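PDB 3K85: D-glycero-D-manno-heptose 1-phosphate kinase from Bacteroides thetaiotaomicron, which probably transfers a phosphate from ATP to a sugar substrate, as GHMP kinases do. Local coordinates for residues S198-T204 with G301-V307. Residue numbers count along the deposited sequence, not the author numbering.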
loop_
_atom_site.group_PDB
_atom_site.type_symbol
_atom_site.label_atom_id
_atom_site.label_comp_id
_atom_site.label_asym_id
_atom_site.label_seq_id
_atom_site.Cartn_x
_atom_site.Cartn_y
_atom_site.Cartn_z
ATOM N N SER A 198 -0.852 19.118 9.774
ATOM C CA SER A 198 -0.389 20.093 8.796
ATOM C C SER A 198 -1.511 20.513 7.845
ATOM O O SER A 198 -1.266 21.237 6.883
ATOM C CB SER A 198 0.754 19.509 7.959
ATOM O OG SER A 198 1.895 19.216 8.738
HETATM N N MSE A 199 -2.739 20.075 8.097
HETATM C CA MSE A 199 -3.827 20.435 7.188
HETATM C C MSE A 199 -5.092 21.025 7.776
HETATM O O MSE A 199 -5.540 20.657 8.862
HETATM C CB MSE A 199 -4.218 19.234 6.332
HETATM C CG MSE A 199 -3.258 18.944 5.209
HETATM SE SE MSE A 199 -3.678 17.277 4.326
HETATM C CE MSE A 199 -5.572 17.571 3.999
ATOM N N VAL A 200 -5.676 21.942 7.017
ATOM C CA VAL A 200 -6.904 22.601 7.413
ATOM C C VAL A 200 -7.933 22.472 6.282
ATOM O O VAL A 200 -7.643 22.777 5.124
ATOM C CB VAL A 200 -6.654 24.097 7.710
ATOM C CG1 VAL A 200 -7.883 24.714 8.367
ATOM C CG2 VAL A 200 -5.440 24.251 8.603
ATOM N N LEU A 201 -9.122 21.991 6.630
ATOM C CA LEU A 201 -10.222 21.831 5.685
ATOM C C LEU A 201 -11.189 22.982 5.912
ATOM O O LEU A 201 -11.807 23.073 6.973
ATOM C CB LEU A 201 -10.947 20.514 5.938
ATOM C CG LEU A 201 -10.619 19.329 5.037
ATOM C CD1 LEU A 201 -11.877 18.944 4.272
ATOM C CD2 LEU A 201 -9.484 19.677 4.083
ATOM N N TYR A 202 -11.337 23.853 4.921
ATOM C CA TYR A 202 -12.227 24.999 5.072
ATOM C C TYR A 202 -13.245 25.198 3.948
ATOM O O TYR A 202 -12.886 25.357 2.780
ATOM C CB TYR A 202 -11.392 26.274 5.235
ATOM C CG TYR A 202 -12.216 27.529 5.375
ATOM C CD1 TYR A 202 -13.120 27.680 6.427
ATOM C CD2 TYR A 202 -12.104 28.566 4.444
ATOM C CE1 TYR A 202 -13.899 28.832 6.550
ATOM C CE2 TYR A 202 -12.878 29.725 4.555
ATOM C CZ TYR A 202 -13.774 29.850 5.610
ATOM O OH TYR A 202 -14.551 30.983 5.713
ATOM N N PHE A 203 -14.523 25.190 4.318
ATOM C CA PHE A 203 -15.602 25.392 3.358
ATOM C C PHE A 203 -16.029 26.856 3.426
ATOM O O PHE A 203 -15.705 27.555 4.385
ATOM C CB PHE A 203 -16.800 24.506 3.694
ATOM C CG PHE A 203 -16.516 23.034 3.615
ATOM C CD1 PHE A 203 -15.690 22.415 4.547
ATOM C CD2 PHE A 203 -17.114 22.255 2.630
ATOM C CE1 PHE A 203 -15.468 21.038 4.506
ATOM C CE2 PHE A 203 -16.900 20.878 2.580
ATOM C CZ PHE A 203 -16.076 20.271 3.521
ATOM N N THR A 204 -16.761 27.320 2.418
ATOM C CA THR A 204 -17.213 28.708 2.405
ATOM C C THR A 204 -18.700 28.816 2.727
ATOM O O THR A 204 -19.314 27.860 3.207
ATOM C CB THR A 204 -16.962 29.365 1.041
ATOM O OG1 THR A 204 -15.624 29.086 0.610
ATOM C CG2 THR A 204 -17.137 30.869 1.150
ATOM N N GLY A 301 -16.721 26.429 -2.680
ATOM C CA GLY A 301 -16.817 26.424 -1.231
ATOM C C GLY A 301 -16.081 25.252 -0.607
ATOM O O GLY A 301 -16.697 24.367 -0.008
ATOM N N PHE A 302 -14.758 25.245 -0.749
ATOM C CA PHE A 302 -13.937 24.173 -0.197
ATOM C C PHE A 302 -12.459 24.381 -0.508
ATOM O O PHE A 302 -12.020 24.158 -1.638
ATOM C CB PHE A 302 -14.378 22.831 -0.776
ATOM C CG PHE A 302 -13.645 21.661 -0.201
ATOM C CD1 PHE A 302 -14.092 21.051 0.960
ATOM C CD2 PHE A 302 -12.502 21.171 -0.817
ATOM C CE1 PHE A 302 -13.409 19.967 1.500
ATOM C CE2 PHE A 302 -11.812 20.091 -0.288
ATOM C CZ PHE A 302 -12.266 19.486 0.874
ATOM N N ILE A 303 -11.692 24.806 0.492
ATOM C CA ILE A 303 -10.264 25.019 0.299
ATOM C C ILE A 303 -9.459 24.113 1.224
ATOM O O ILE A 303 -9.769 23.979 2.411
ATOM C CB ILE A 303 -9.831 26.477 0.589
ATOM C CG1 ILE A 303 -10.785 27.469 -0.071
ATOM C CG2 ILE A 303 -8.428 26.707 0.061
ATOM C CD1 ILE A 303 -12.048 27.700 0.715
HETATM N N MSE A 304 -8.426 23.488 0.670
HETATM C CA MSE A 304 -7.560 22.612 1.439
HETATM C C MSE A 304 -6.264 23.375 1.663
HETATM O O MSE A 304 -5.575 23.733 0.711
HETATM C CB MSE A 304 -7.294 21.323 0.665
HETATM C CG MSE A 304 -6.460 20.299 1.412
HETATM SE SE MSE A 304 -6.239 18.672 0.378
HETATM C CE MSE A 304 -4.643 19.164 -0.602
ATOM N N PHE A 305 -5.946 23.639 2.923
ATOM C CA PHE A 305 -4.733 24.371 3.264
ATOM C C PHE A 305 -3.687 23.491 3.941
ATOM O O PHE A 305 -4.012 22.662 4.787
ATOM C CB PHE A 305 -5.067 25.539 4.193
ATOM C CG PHE A 305 -5.729 26.697 3.512
ATOM C CD1 PHE A 305 -5.027 27.469 2.590
ATOM C CD2 PHE A 305 -7.041 27.043 3.815
ATOM C CE1 PHE A 305 -5.625 28.578 1.982
ATOM C CE2 PHE A 305 -7.650 28.149 3.214
ATOM C CZ PHE A 305 -6.939 28.917 2.296
ATOM N N VAL A 306 -2.429 23.684 3.564
ATOM C CA VAL A 306 -1.324 22.938 4.150
ATOM C C VAL A 306 -0.482 23.924 4.961
ATOM O O VAL A 306 0.121 24.836 4.403
ATOM C CB VAL A 306 -0.447 22.282 3.055
ATOM C CG1 VAL A 306 0.850 21.750 3.658
ATOM C CG2 VAL A 306 -1.220 21.149 2.388
ATOM N N VAL A 307 -0.441 23.735 6.277
ATOM C CA VAL A 307 0.309 24.634 7.147
ATOM C C VAL A 307 1.237 23.926 8.142
ATOM O O VAL A 307 1.055 22.747 8.462
ATOM C CB VAL A 307 -0.667 25.547 7.932
ATOM C CG1 VAL A 307 -1.560 24.702 8.827
ATOM C CG2 VAL A 307 0.100 26.573 8.742
#
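Residues 198-204 and 301-307 run antiparallel. The axes of strands 199-202 and 303-306 approach to 4.7 Å, and their N-to-C directions differ by 163°. Ser198 begins the pairing: Ser198 O accepts a hydrogen bond from Val307 N at 2.7 Å. Its OG turns instead to Glu194 O in the preceding helix. Met199, a selenomethionine, faces Val306 in a non-hydrogen-bonded pair. Met199 CE also lies 3.8 Å from SE of Met304, another selenomethionine. Val200 and Phe305 form a hydrogen-bonded pair, Val200 N donating to Phe305 O and Phe305 N to Val200 O, both at 2.9 Å. They point to the sheet face covered by helix 309-320. Leu201 returns to the face of Met199 and Met304, where all three touch Leu12 of strand 4-15. Leu201 CD1 lies 3.3 Å from Phe302 CE1. Tyr202 and Ile303 make the second hydrogen-bonded pair: Tyr202 N to Ile303 O is 3.0 Å, and Ile303 N to Tyr202 O is 2.6 Å. At Phe203 the contact becomes aromatic. The edge of the Phe302 ring meets the face of the Phe203 ring in a T-shaped stack, with centroids 4.8 Å apart and planes at 78°. Thr204 ends the segment at an exposed position, with Thr204 OG1 3.4 Å from Gly301 CA.

Strand 303-306 is the middle strand of a small antiparallel sheet, with 199-202 and 291-294 beside it. The pairing brings together two strands about a hundred residues apart in sequence. All five cross-strand hydrogen bonds are backbone to backbone. The chemistry implies a largely buried, mostly apolar strand pair whose register is set by main-chain hydrogen bonds.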